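Local coordinates for uncharacterized protein (Bacteroides uniformis ATCC 8492, PDB 4Q68) that probably acts as a cell-wall N-acetylmuramoyl-L-alanine amidase of the NlpC/P60 type, a family of papain-like cysteine hydrolases, at residues A[90-95]-A[232-237]; A[121-126]-A[141-146]; A[187-192]-A[228-233]; A[201-206]-A[221-226]. All blocks are in the same frame, centred on the assembly; numbering follows the deposited sequence. Where two conformers were deposited one is given.

Interaction 1: residues A[90-95]-A[232-237]; sequences YIADWI and GIRVLR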
loop_
_atom_site.group_PDB
_atom_site.type_symbol
_atom_site.label_atom_id
_atom_site.label_comp_id
_atom_site.label_asym_id
_atom_site.label_seq_id
_atom_site.Cartn_x
_atom_site.Cartn_y
_atom_site.Cartn_z
ATOM N N TYR A 90 -2.429 0.800 8.588
ATOM C CA TYR A 90 -1.634 1.967 8.249
ATOM C C TYR A 90 -0.446 1.557 7.398
ATOM O O TYR A 90 0.300 0.640 7.760
ATOM C CB TYR A 90 -1.170 2.691 9.500
ATOM C CG TYR A 90 -2.263 3.361 10.280
ATOM C CD1 TYR A 90 -2.967 4.433 9.745
ATOM C CD2 TYR A 90 -2.573 2.960 11.576
ATOM C CE1 TYR A 90 -3.943 5.080 10.474
ATOM C CE2 TYR A 90 -3.540 3.617 12.318
ATOM C CZ TYR A 90 -4.211 4.687 11.767
ATOM O OH TYR A 90 -5.134 5.400 12.496
ATOM N N ILE A 91 -0.247 2.246 6.284
ATOM C CA ILE A 91 0.782 1.836 5.362
ATOM C C ILE A 91 2.185 1.997 5.946
ATOM O O ILE A 91 3.051 1.183 5.658
ATOM C CB ILE A 91 0.581 2.486 3.983
ATOM C CG1 ILE A 91 -0.799 2.096 3.425
ATOM C CG2 ILE A 91 1.695 2.073 3.018
ATOM C CD1 ILE A 91 -1.121 0.593 3.461
ATOM N N ALA A 92 2.421 2.965 6.831
ATOM C CA ALA A 92 3.741 3.018 7.481
ATOM C C ALA A 92 4.016 1.704 8.206
ATOM O O ALA A 92 5.136 1.205 8.213
ATOM C CB ALA A 92 3.835 4.178 8.458
ATOM N N ASP A 93 2.984 1.158 8.849
ATOM C CA ASP A 93 3.093 -0.094 9.617
ATOM C C ASP A 93 3.275 -1.293 8.679
ATOM O O ASP A 93 4.086 -2.185 8.934
ATOM C CB ASP A 93 1.820 -0.238 10.452
ATOM C CG ASP A 93 1.985 -1.087 11.703
ATOM O OD1 ASP A 93 3.110 -1.494 12.069
ATOM O OD2 ASP A 93 0.930 -1.302 12.337
ATOM N N TRP A 94 2.523 -1.288 7.582
ATOM C CA TRP A 94 2.618 -2.286 6.514
ATOM C C TRP A 94 4.045 -2.327 5.944
ATOM O O TRP A 94 4.610 -3.400 5.755
ATOM C CB TRP A 94 1.574 -1.916 5.458
ATOM C CG TRP A 94 1.301 -2.874 4.348
ATOM C CD1 TRP A 94 0.277 -3.773 4.302
ATOM C CD2 TRP A 94 1.955 -2.943 3.077
ATOM N NE1 TRP A 94 0.266 -4.416 3.095
ATOM C CE2 TRP A 94 1.276 -3.916 2.317
ATOM C CE3 TRP A 94 3.032 -2.258 2.497
ATOM C CZ2 TRP A 94 1.655 -4.236 1.014
ATOM C CZ3 TRP A 94 3.395 -2.577 1.191
ATOM C CH2 TRP A 94 2.713 -3.560 0.474
ATOM N N ILE A 95 4.613 -1.150 5.693
ATOM C CA ILE A 95 5.977 -1.043 5.206
ATOM C C ILE A 95 6.935 -1.606 6.252
ATOM O O ILE A 95 7.813 -2.406 5.926
ATOM C CB ILE A 95 6.312 0.423 4.886
ATOM C CG1 ILE A 95 5.525 0.887 3.662
ATOM C CG2 ILE A 95 7.838 0.594 4.679
ATOM C CD1 ILE A 95 5.521 2.392 3.468
ATOM N N GLY A 232 3.305 13.572 -1.968
ATOM C CA GLY A 232 4.518 12.912 -2.409
ATOM C C GLY A 232 4.339 11.421 -2.396
ATOM O O GLY A 232 3.202 10.931 -2.375
ATOM N N ILE A 233 5.463 10.701 -2.445
ATOM C CA ILE A 233 5.427 9.241 -2.466
ATOM C C ILE A 233 6.510 8.644 -1.593
ATOM O O ILE A 233 7.593 9.211 -1.436
ATOM C CB ILE A 233 5.551 8.658 -3.913
ATOM C CG1 ILE A 233 6.861 9.070 -4.595
ATOM C CG2 ILE A 233 4.337 9.064 -4.739
ATOM C CD1 ILE A 233 7.075 8.442 -5.961
ATOM N N ARG A 234 6.207 7.463 -1.071
ATOM C CA ARG A 234 7.194 6.504 -0.620
ATOM C C ARG A 234 7.284 5.421 -1.695
ATOM O O ARG A 234 6.283 5.069 -2.318
ATOM C CB ARG A 234 6.823 5.901 0.743
ATOM C CG ARG A 234 6.760 6.942 1.851
ATOM C CD ARG A 234 6.432 6.379 3.208
ATOM N NE ARG A 234 7.521 5.544 3.709
ATOM C CZ ARG A 234 7.542 4.949 4.897
ATOM N NH1 ARG A 234 6.513 5.032 5.716
ATOM N NH2 ARG A 234 8.597 4.252 5.276
ATOM N N VAL A 235 8.494 4.923 -1.918
ATOM C CA VAL A 235 8.776 3.921 -2.930
ATOM C C VAL A 235 9.357 2.701 -2.227
ATOM O O VAL A 235 10.375 2.804 -1.529
ATOM C CB VAL A 235 9.781 4.454 -3.975
ATOM C CG1 VAL A 235 10.094 3.391 -5.010
ATOM C CG2 VAL A 235 9.243 5.713 -4.635
ATOM N N LEU A 236 8.672 1.571 -2.385
ATOM C CA LEU A 236 9.063 0.308 -1.768
ATOM C C LEU A 236 9.343 -0.700 -2.871
ATOM O O LEU A 236 8.812 -0.595 -3.979
ATOM C CB LEU A 236 7.967 -0.251 -0.858
ATOM C CG LEU A 236 7.440 0.636 0.274
ATOM C CD1 LEU A 236 8.560 1.289 1.064
ATOM C CD2 LEU A 236 6.442 1.678 -0.222
ATOM N N ARG A 237 10.160 -1.704 -2.573
ATOM C CA ARG A 237 10.540 -2.694 -3.573
ATOM C C ARG A 237 10.527 -4.078 -2.953
ATOM O O ARG A 237 11.107 -4.306 -1.891
ATOM C CB ARG A 237 11.920 -2.354 -4.122
ATOM C CG ARG A 237 12.405 -3.236 -5.278
ATOM C CD ARG A 237 13.676 -2.697 -5.899
ATOM N NE ARG A 237 13.423 -1.385 -6.477
ATOM C CZ ARG A 237 14.297 -0.391 -6.576
ATOM N NH1 ARG A 237 15.562 -0.519 -6.181
ATOM N NH2 ARG A 237 13.884 0.766 -7.088
HETATM O O HOH W 1 7.388 3.458 7.914
#
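Ile95, Arg234 and Leu236 bear most of the contact by which helix 91-100 packs, through strand 230-238, on the antiparallel sheet of the papain-like NlpC/P60 fold, a case of an apolar side chain serving a charged and a greasy neighbour at once. The two short segments run nearly in the same direction, at 24°, their axes approaching to 11.2 Å, and the side chains bridge that gap. Ile95 holds CG1 beside its backbone N (chi1 -69°) and then extends, which carries CD1 onto one face of the Arg234 guanidinium. The methyl sits over the centre of that group, 3.5 Å above its plane, with Ile95 CD1 3.6 Å from Arg234 CZ. Both branches of the isoleucine also pack on Leu236, Ile95 CG2 coming nearest at 3.8 Å from Leu236 CD1; these two side chains cross at about a right angle, and Leu236 CG is 3.9 Å from Ile95 CG1. The bend of Arg234 at chi3 (68°) lays one face of the guanidinium against Ile95 CD1. Its edge meets Ala92: Arg234 NH1 stands 3.9 Å from Ala92 CB and gives a 2.8 Å hydrogen bond to water 1, which lies in the guanidinium plane. The same water donates to Ala92 O at 3.2 Å, joining a backbone carbonyl of the first helical turn to the strand through solvent. The chemistry implies a division of labour: the charge of this buried arginine is probably balanced by Asp106, which forms a salt bridge with Arg234 NH2, with water 1 at the edge, while one face is covered by the Ile95 methyl.

Interaction 2: residues A[121-126]-A[141-146]; sequences SYMSSH and AKMKKI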
loop_
_atom_site.group_PDB
_atom_site.type_symbol
_atom_site.label_atom_id
_atom_site.label_comp_id
_atom_site.label_asym_id
_atom_site.label_seq_id
_atom_site.Cartn_x
_atom_site.Cartn_y
_atom_site.Cartn_z
ATOM N N SER A 121 -3.116 8.894 13.595
ATOM C CA SER A 121 -4.194 8.864 14.579
ATOM C C SER A 121 -5.599 8.807 13.976
ATOM O O SER A 121 -6.576 8.881 14.712
ATOM C CB SER A 121 -4.118 10.089 15.497
ATOM O OG SER A 121 -4.311 11.266 14.748
ATOM N N TYR A 122 -5.726 8.685 12.650
ATOM C CA TYR A 122 -7.038 8.876 12.004
ATOM C C TYR A 122 -8.093 7.895 12.502
ATOM O O TYR A 122 -9.233 8.277 12.766
ATOM C CB TYR A 122 -6.879 8.768 10.489
ATOM C CG TYR A 122 -8.104 9.143 9.722
ATOM C CD1 TYR A 122 -9.089 8.216 9.455
ATOM C CD2 TYR A 122 -8.276 10.435 9.248
ATOM C CE1 TYR A 122 -10.229 8.562 8.742
ATOM C CE2 TYR A 122 -9.417 10.796 8.538
ATOM C CZ TYR A 122 -10.389 9.852 8.296
ATOM O OH TYR A 122 -11.529 10.170 7.585
HETATM N N MSE A 123 -7.744 6.618 12.588
HETATM C CA MSE A 123 -8.746 5.604 12.881
HETATM C C MSE A 123 -9.309 5.739 14.289
HETATM O O MSE A 123 -10.526 5.736 14.466
HETATM C CB MSE A 123 -8.170 4.213 12.657
HETATM C CG MSE A 123 -7.788 3.963 11.208
HETATM SE SE MSE A 123 -7.008 2.221 10.905
HETATM C CE MSE A 123 -8.606 1.148 10.995
ATOM N N SER A 124 -8.449 5.869 15.293
ATOM C CA SER A 124 -8.961 6.032 16.650
ATOM C C SER A 124 -9.671 7.367 16.828
ATOM O O SER A 124 -10.552 7.490 17.669
ATOM C CB SER A 124 -7.880 5.883 17.706
ATOM O OG SER A 124 -7.017 6.989 17.705
ATOM N N SER A 125 -9.289 8.371 16.051
ATOM C CA SER A 125 -9.927 9.686 16.096
ATOM C C SER A 125 -11.315 9.685 15.480
ATOM O O SER A 125 -12.142 10.542 15.789
ATOM C CB SER A 125 -9.073 10.726 15.363
ATOM O OG SER A 125 -7.872 10.981 16.077
ATOM N N HIS A 126 -11.553 8.741 14.573
ATOM C CA HIS A 126 -12.793 8.676 13.796
ATOM C C HIS A 126 -13.361 7.258 13.782
ATOM O O HIS A 126 -13.563 6.674 12.724
ATOM C CB HIS A 126 -12.530 9.181 12.376
ATOM C CG HIS A 126 -12.022 10.586 12.349
ATOM N ND1 HIS A 126 -12.762 11.639 12.848
ATOM C CD2 HIS A 126 -10.852 11.116 11.926
ATOM C CE1 HIS A 126 -12.073 12.753 12.730
ATOM N NE2 HIS A 126 -10.918 12.471 12.164
ATOM N N ALA A 141 -8.624 0.999 21.647
ATOM C CA ALA A 141 -7.453 1.113 22.494
ATOM C C ALA A 141 -6.232 0.460 21.848
ATOM O O ALA A 141 -5.128 1.009 21.901
ATOM C CB ALA A 141 -7.722 0.535 23.872
ATOM N N LYS A 142 -6.422 -0.707 21.227
ATOM C CA LYS A 142 -5.329 -1.368 20.528
ATOM C C LYS A 142 -4.817 -0.487 19.398
ATOM O O LYS A 142 -3.606 -0.367 19.188
ATOM C CB LYS A 142 -5.771 -2.728 20.002
ATOM C CG LYS A 142 -5.889 -3.783 21.087
ATOM C CD LYS A 142 -6.478 -5.095 20.585
ATOM C CE LYS A 142 -6.484 -6.160 21.669
ATOM N NZ LYS A 142 -7.027 -7.429 21.181
HETATM N N MSE A 143 -5.733 0.145 18.660
HETATM C CA MSE A 143 -5.313 1.049 17.588
HETATM C C MSE A 143 -4.566 2.265 18.122
HETATM O O MSE A 143 -3.583 2.686 17.515
HETATM C CB MSE A 143 -6.467 1.521 16.714
HETATM C CG MSE A 143 -7.106 0.437 15.848
HETATM SE SE MSE A 143 -5.847 -0.654 14.815
HETATM C CE MSE A 143 -4.867 0.763 13.959
ATOM N N LYS A 144 -5.001 2.834 19.245
ATOM C CA LYS A 144 -4.285 3.974 19.809
ATOM C C LYS A 144 -2.848 3.583 20.150
ATOM O O LYS A 144 -1.921 4.365 19.928
ATOM C CB LYS A 144 -4.984 4.514 21.051
ATOM C CG LYS A 144 -6.264 5.271 20.782
ATOM C CD LYS A 144 -6.927 5.721 22.081
ATOM C CE LYS A 144 -8.195 6.504 21.846
ATOM N NZ LYS A 144 -8.895 6.835 23.120
ATOM N N LYS A 145 -2.638 2.396 20.710
ATOM C CA LYS A 145 -1.288 1.969 21.050
ATOM C C LYS A 145 -0.430 1.834 19.782
ATOM O O LYS A 145 0.719 2.275 19.745
ATOM C CB LYS A 145 -1.340 0.660 21.822
ATOM C CG LYS A 145 -0.021 0.241 22.386
ATOM C CD LYS A 145 -0.127 -1.097 23.073
ATOM C CE LYS A 145 1.197 -1.493 23.699
ATOM N NZ LYS A 145 1.092 -2.788 24.421
ATOM N N ILE A 146 -0.999 1.237 18.742
ATOM C CA ILE A 146 -0.306 1.103 17.459
ATOM C C ILE A 146 0.044 2.489 16.890
ATOM O O ILE A 146 1.171 2.727 16.442
ATOM C CB ILE A 146 -1.188 0.279 16.491
ATOM C CG1 ILE A 146 -1.160 -1.204 16.904
ATOM C CG2 ILE A 146 -0.726 0.441 15.045
ATOM C CD1 ILE A 146 -2.344 -1.991 16.447
#
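Ser124 and Lys144 make the closest approach between the short helix 122-125 and helix 137-150, a helix-to-helix packing at the periphery of the domain, and the touching atoms are carbons: Ser124 CB is 3.5 Å from Lys144 CG. The lysine is extended beyond CG and slides past the serine with its methylene chain, so Lys144 CE is still 4.2 Å from Ser124 CB. One residue back on each helix, two selenomethionines cross obliquely, the Met143 methyl against the Met123 selenium, with Met123 SE 4.0 Å from Met143 CE. Met143 is folded at both chi2 (-49°) and chi3 (-52°), whereas Met123 is straight until its last bond; the first curls its methyl up to meet the selenium of the second. A second shell fixes these groups. Leu133 of helix 131-134 touches both selenomethionines, and Tyr90 does double duty, packing on Met143 while its hydroxyl bonds to Met123 N. Ser124 OG bonds to Glu147, one turn on from Met143. The little helix also ties its own ends, since Ser121 O receives Ser125 N at 3.1 Å. Met123 also touches the N-acetylglucosamine attached to the protein. The contact thus pairs a buried, apolar half with a partly exposed half in which the serine hydroxyl bonds to a carboxylate while the serine and the lysine methylenes pack together.

Interaction 3: residues A[187-192]-A[228-233]; sequences DVAHMG and NKWTGI
Trp230 reaches Ala189 and His190 across an intervening strand of the antiparallel sheet of this papain-like fold: strand 176-181 pairs with both 188-197 and 230-238, and the indole passes over its Ile179. The tight part is small. Ala189 CB comes to 3.6 Å from Trp230 NE1, and Trp230 CZ2 rests 3.8 Å from His190 CB, both carbons approaching the indole obliquely. With chi2 near -1° the tryptophan ring lies in the plane of its own CA, CB and CG. Its pyrrole side meets the alanine and its benzene side the histidine. The ring pair itself is looser. The His190 and Trp230 six-membered planes are near parallel, at 25°, but slid so far apart, centroids 5.5 Å, that overlap is slight, with only the margin of the indole at CH2 over one face of the imidazole. This near-parallel placement holds for one of two His190 conformers. Toward solvent, the neighbouring Asn228 and Lys229 are exposed and make no contact with 187-192; the three touching residues are themselves partly exposed. His190 also touches Cys41 of helix 41-53, and its NE2 is hydrogen-bonded to His205, a grouping consistent with the Cys-His-His triad of NlpC/P60 enzymes. Trp230 would then flank the imidazole of that site, the closest of its ring atoms to His190 CG being CH2, at 4.1 Å.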
loop_
_atom_site.group_PDB
_atom_site.type_symbol
_atom_site.label_atom_id
_atom_site.label_comp_id
_atom_site.label_asym_id
_atom_site.label_seq_id
_atom_site.Cartn_x
_atom_site.Cartn_y
_atom_site.Cartn_z
ATOM N N ASP A 187 -1.113 8.875 7.136
ATOM C CA ASP A 187 0.179 8.942 6.476
ATOM C C ASP A 187 0.120 8.767 4.960
ATOM O O ASP A 187 0.842 9.447 4.228
ATOM C CB ASP A 187 1.149 7.921 7.081
ATOM C CG ASP A 187 0.649 6.491 7.030
ATOM O OD1 ASP A 187 -0.534 6.270 7.346
ATOM O OD2 ASP A 187 1.465 5.612 6.677
ATOM N N VAL A 188 -0.706 7.834 4.500
ATOM C CA VAL A 188 -0.786 7.422 3.102
ATOM C C VAL A 188 -2.247 7.321 2.706
ATOM O O VAL A 188 -3.070 6.849 3.484
ATOM C CB VAL A 188 -0.071 6.067 2.908
ATOM C CG1 VAL A 188 -0.434 5.405 1.585
ATOM C CG2 VAL A 188 1.420 6.236 3.038
ATOM N N ALA A 189 -2.557 7.765 1.485
ATOM C CA ALA A 189 -3.928 7.795 0.972
ATOM C C ALA A 189 -4.204 6.834 -0.177
ATOM O O ALA A 189 -5.359 6.560 -0.445
ATOM C CB ALA A 189 -4.283 9.191 0.514
ATOM N N HIS A 190 -3.189 6.357 -0.893
ATOM C CA HIS A 190 -3.407 5.580 -2.120
ATOM C C HIS A 190 -2.123 4.815 -2.402
ATOM O O HIS A 190 -1.059 5.182 -1.907
ATOM C CB HIS A 190 -3.749 6.531 -3.278
ATOM C CG HIS A 190 -4.383 5.870 -4.454
ATOM N ND1 HIS A 190 -5.702 5.480 -4.457
ATOM C CD2 HIS A 190 -3.886 5.556 -5.667
ATOM C CE1 HIS A 190 -5.985 4.942 -5.628
ATOM N NE2 HIS A 190 -4.905 4.983 -6.379
HETATM N N MSE A 191 -2.242 3.742 -3.182
HETATM C CA MSE A 191 -1.092 2.931 -3.579
HETATM C C MSE A 191 -1.245 2.451 -5.008
HETATM O O MSE A 191 -2.352 2.411 -5.548
HETATM C CB MSE A 191 -0.981 1.676 -2.713
HETATM C CG MSE A 191 -0.990 1.918 -1.236
HETATM SE SE MSE A 191 -0.604 0.296 -0.243
HETATM C CE MSE A 191 1.295 0.201 -0.504
ATOM N N GLY A 192 -0.128 2.074 -5.614
ATOM C CA GLY A 192 -0.138 1.437 -6.901
ATOM C C GLY A 192 1.240 0.882 -7.228
ATOM O O GLY A 192 2.120 0.832 -6.379
ATOM N N ASN A 228 -4.593 18.151 -4.169
ATOM C CA ASN A 228 -3.903 19.039 -3.243
ATOM C C ASN A 228 -3.543 18.369 -1.925
ATOM O O ASN A 228 -2.681 18.862 -1.191
ATOM C CB ASN A 228 -4.703 20.329 -2.997
ATOM C CG ASN A 228 -6.170 20.077 -2.678
ATOM O OD1 ASN A 228 -6.558 18.987 -2.259
ATOM N ND2 ASN A 228 -6.997 21.096 -2.882
ATOM N N LYS A 229 -4.192 17.244 -1.622
ATOM C CA LYS A 229 -3.867 16.520 -0.396
ATOM C C LYS A 229 -2.706 15.561 -0.557
ATOM O O LYS A 229 -2.121 15.148 0.430
ATOM C CB LYS A 229 -5.062 15.742 0.097
ATOM C CG LYS A 229 -6.178 16.654 0.527
ATOM C CD LYS A 229 -7.309 15.883 1.142
ATOM C CE LYS A 229 -8.480 16.803 1.437
ATOM N NZ LYS A 229 -9.564 16.062 2.091
ATOM N N TRP A 230 -2.377 15.190 -1.789
ATOM C CA TRP A 230 -1.312 14.231 -2.036
ATOM C C TRP A 230 0.006 14.964 -2.074
ATOM O O TRP A 230 0.216 15.818 -2.903
ATOM C CB TRP A 230 -1.593 13.476 -3.327
ATOM C CG TRP A 230 -2.735 12.537 -3.223
ATOM C CD1 TRP A 230 -3.502 12.283 -2.122
ATOM C CD2 TRP A 230 -3.223 11.683 -4.250
ATOM N NE1 TRP A 230 -4.422 11.315 -2.400
ATOM C CE2 TRP A 230 -4.272 10.925 -3.703
ATOM C CE3 TRP A 230 -2.870 11.477 -5.576
ATOM C CZ2 TRP A 230 -4.975 9.985 -4.445
ATOM C CZ3 TRP A 230 -3.564 10.536 -6.300
ATOM C CH2 TRP A 230 -4.601 9.804 -5.740
ATOM N N THR A 231 0.896 14.638 -1.155
ATOM C CA THR A 231 2.091 15.430 -0.949
ATOM C C THR A 231 3.340 14.845 -1.593
ATOM O O THR A 231 4.344 15.544 -1.714
ATOM C CB THR A 231 2.352 15.603 0.547
ATOM O OG1 THR A 231 2.388 14.310 1.138
ATOM C CG2 THR A 231 1.269 16.446 1.194
ATOM N N GLY A 232 3.305 13.572 -1.968
ATOM C CA GLY A 232 4.518 12.912 -2.409
ATOM C C GLY A 232 4.339 11.421 -2.396
ATOM O O GLY A 232 3.202 10.931 -2.375
ATOM N N ILE A 233 5.463 10.701 -2.445
ATOM C CA ILE A 233 5.427 9.241 -2.466
ATOM C C ILE A 233 6.510 8.644 -1.593
ATOM O O ILE A 233 7.593 9.211 -1.436
ATOM C CB ILE A 233 5.551 8.658 -3.913
ATOM C CG1 ILE A 233 6.861 9.070 -4.595
ATOM C CG2 ILE A 233 4.337 9.064 -4.739
ATOM C CD1 ILE A 233 7.075 8.442 -5.961
#

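Interaction 4: residues A[201-206]-A[221-226]; sequences LLLVHA and SQMLKD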
loop_
_atom_site.group_PDB
_atom_site.type_symbol
_atom_site.label_atom_id
_atom_site.label_comp_id
_atom_site.label_asym_id
_atom_site.label_seq_id
_atom_site.Cartn_x
_atom_site.Cartn_y
_atom_site.Cartn_z
ATOM N N LEU A 201 6.581 7.765 -16.349
ATOM C CA LEU A 201 6.260 6.974 -15.173
ATOM C C LEU A 201 4.773 7.101 -14.877
ATOM O O LEU A 201 4.293 8.159 -14.448
ATOM C CB LEU A 201 7.085 7.410 -13.977
ATOM C CG LEU A 201 6.720 6.741 -12.654
ATOM C CD1 LEU A 201 6.853 5.227 -12.702
ATOM C CD2 LEU A 201 7.566 7.310 -11.540
ATOM N N LEU A 202 4.064 6.005 -15.169
ATOM C CA LEU A 202 2.640 5.833 -14.932
ATOM C C LEU A 202 2.440 4.951 -13.707
ATOM O O LEU A 202 3.383 4.408 -13.135
ATOM C CB LEU A 202 1.958 5.191 -16.148
ATOM C CG LEU A 202 2.251 5.799 -17.509
ATOM C CD1 LEU A 202 1.456 5.081 -18.571
ATOM C CD2 LEU A 202 1.961 7.300 -17.521
ATOM N N LEU A 203 1.190 4.846 -13.284
ATOM C CA LEU A 203 0.819 3.989 -12.171
ATOM C C LEU A 203 -0.235 2.977 -12.607
ATOM O O LEU A 203 -1.229 3.344 -13.243
ATOM C CB LEU A 203 0.269 4.840 -11.025
ATOM C CG LEU A 203 0.266 4.169 -9.661
ATOM C CD1 LEU A 203 1.685 4.027 -9.136
ATOM C CD2 LEU A 203 -0.577 4.961 -8.675
ATOM N N VAL A 204 -0.002 1.710 -12.286
ATOM C CA VAL A 204 -1.019 0.674 -12.373
ATOM C C VAL A 204 -1.684 0.645 -11.003
ATOM O O VAL A 204 -1.022 0.444 -9.988
ATOM C CB VAL A 204 -0.405 -0.690 -12.725
ATOM C CG1 VAL A 204 -1.463 -1.780 -12.676
ATOM C CG2 VAL A 204 0.238 -0.619 -14.092
ATOM N N HIS A 205 -2.986 0.889 -10.939
ATOM C CA HIS A 205 -3.645 1.048 -9.663
ATOM C C HIS A 205 -5.136 0.812 -9.762
ATOM O O HIS A 205 -5.732 0.901 -10.836
ATOM C CB HIS A 205 -3.350 2.440 -9.077
ATOM C CG HIS A 205 -3.995 3.570 -9.817
ATOM N ND1 HIS A 205 -4.845 4.445 -9.195
ATOM C CD2 HIS A 205 -3.921 3.965 -11.110
ATOM C CE1 HIS A 205 -5.270 5.335 -10.062
ATOM N NE2 HIS A 205 -4.730 5.066 -11.237
ATOM N N ALA A 206 -5.731 0.499 -8.620
ATOM C CA ALA A 206 -7.180 0.370 -8.504
ATOM C C ALA A 206 -7.768 1.753 -8.304
ATOM O O ALA A 206 -7.550 2.383 -7.265
ATOM C CB ALA A 206 -7.558 -0.562 -7.371
ATOM N N SER A 221 3.396 11.903 -11.685
ATOM C CA SER A 221 3.646 13.286 -11.309
ATOM C C SER A 221 2.375 14.128 -11.416
ATOM O O SER A 221 2.122 14.991 -10.573
ATOM C CB SER A 221 4.733 13.889 -12.194
ATOM O OG SER A 221 4.390 13.751 -13.561
ATOM N N GLN A 222 1.601 13.926 -12.484
ATOM C CA GLN A 222 0.362 14.675 -12.700
ATOM C C GLN A 222 -0.723 14.240 -11.719
ATOM O O GLN A 222 -1.496 15.062 -11.232
ATOM C CB GLN A 222 -0.136 14.503 -14.141
ATOM C CG GLN A 222 -1.303 15.407 -14.513
ATOM C CD GLN A 222 -0.931 16.853 -14.560
ATOM O OE1 GLN A 222 -1.628 17.715 -13.990
ATOM N NE2 GLN A 222 0.159 17.151 -15.232
HETATM N N MSE A 223 -0.816 12.939 -11.461
HETATM C CA MSE A 223 -1.762 12.449 -10.454
HETATM C C MSE A 223 -1.536 13.171 -9.138
HETATM O O MSE A 223 -2.489 13.596 -8.468
HETATM C CB MSE A 223 -1.582 10.953 -10.223
HETATM C CG MSE A 223 -1.950 10.073 -11.405
HETATM SE SE MSE A 223 -1.642 8.190 -11.027
HETATM C CE MSE A 223 -2.842 7.979 -9.502
ATOM N N LEU A 224 -0.279 13.320 -8.753
ATOM C CA LEU A 224 0.040 14.011 -7.509
ATOM C C LEU A 224 -0.334 15.494 -7.590
ATOM O O LEU A 224 -0.949 16.036 -6.679
ATOM C CB LEU A 224 1.521 13.841 -7.166
ATOM C CG LEU A 224 2.015 12.400 -6.982
ATOM C CD1 LEU A 224 3.513 12.362 -6.837
ATOM C CD2 LEU A 224 1.372 11.737 -5.770
ATOM N N LYS A 225 0.010 16.146 -8.688
ATOM C CA LYS A 225 -0.301 17.562 -8.871
ATOM C C LYS A 225 -1.808 17.815 -8.740
ATOM O O LYS A 225 -2.227 18.838 -8.198
ATOM C CB LYS A 225 0.215 18.007 -10.248
ATOM C CG LYS A 225 0.319 19.501 -10.471
ATOM C CD LYS A 225 1.069 19.808 -11.771
ATOM C CE LYS A 225 1.083 21.298 -12.084
ATOM N NZ LYS A 225 2.156 21.651 -13.053
ATOM N N ASP A 226 -2.606 16.903 -9.277
ATOM C CA ASP A 226 -4.057 17.076 -9.340
ATOM C C ASP A 226 -4.810 16.904 -8.034
ATOM O O ASP A 226 -6.003 17.185 -7.986
ATOM C CB ASP A 226 -4.648 16.098 -10.361
ATOM C CG ASP A 226 -4.249 16.421 -11.791
ATOM O OD1 ASP A 226 -3.780 17.551 -12.064
ATOM O OD2 ASP A 226 -4.392 15.522 -12.641
HETATM O O HOH W 2 5.567 10.521 -13.028
#
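Met223 and His205 are brought together by a bend and a swing: the selenomethionine runs straight through chi2 and then turns at chi3 (60°), while the histidine puts CG between its backbone N and carbonyl carbon (chi1 69°). The two side chains come from opposite directions, one from helix 220-225 and one from strand 200-207. In one of two Met223 conformers the result is a CH-pi contact, with Met223 CE 4.0 Å from the centroid of the His205 ring and 26° off its normal. It sits toward the rim of the face, and the nearest ring atom is His205 CE1, 3.6 Å from Met223 CE. The selenium meets the ring obliquely from farther back and packs on Leu203, Met223 SE lying 3.9 Å from Leu203 CB, the two chains crossing at about a right angle. At the other end of the contact water 2 links the backbones: it takes a 2.9 Å bond from Ser221 N, in the first turn of the helix, and lies 3.0 Å from Leu201 O, to which it probably donates. On its polar side His205 ND1 bonds to His190, consistent with a place in the Cys-His-His site. Around this pairing, His205 touches Val214 of strand 212-215, Leu203 leans on Ile177 of strand 176-181, and Leu224 packs on Ile179, which leaves helix 220-225 lying over the sheet.

Overall arrangement
Interactions 1, 3 and 4 gather on the seven-stranded sheet, and interactions 1 and 3 even share Gly232 and Ile233 of strand 230-238. The centres of interactions 1 and 3 lie about 10 Å apart, as do those of interactions 3 and 4. The decisive junction is between the latter two, where His190 NE2 meets His205 ND1 at 2.9 Å; with Cys41 close by, this is the probable active site. Interaction 1 joins interaction 3 through Ala92 N and Asp187 OD2, 2.8 Å apart. Interaction 2 is peripheral, its centre about 29 Å from that of interaction 4, yet Tyr90 of segment 90-95 reaches it directly, on the side of the attached glycan.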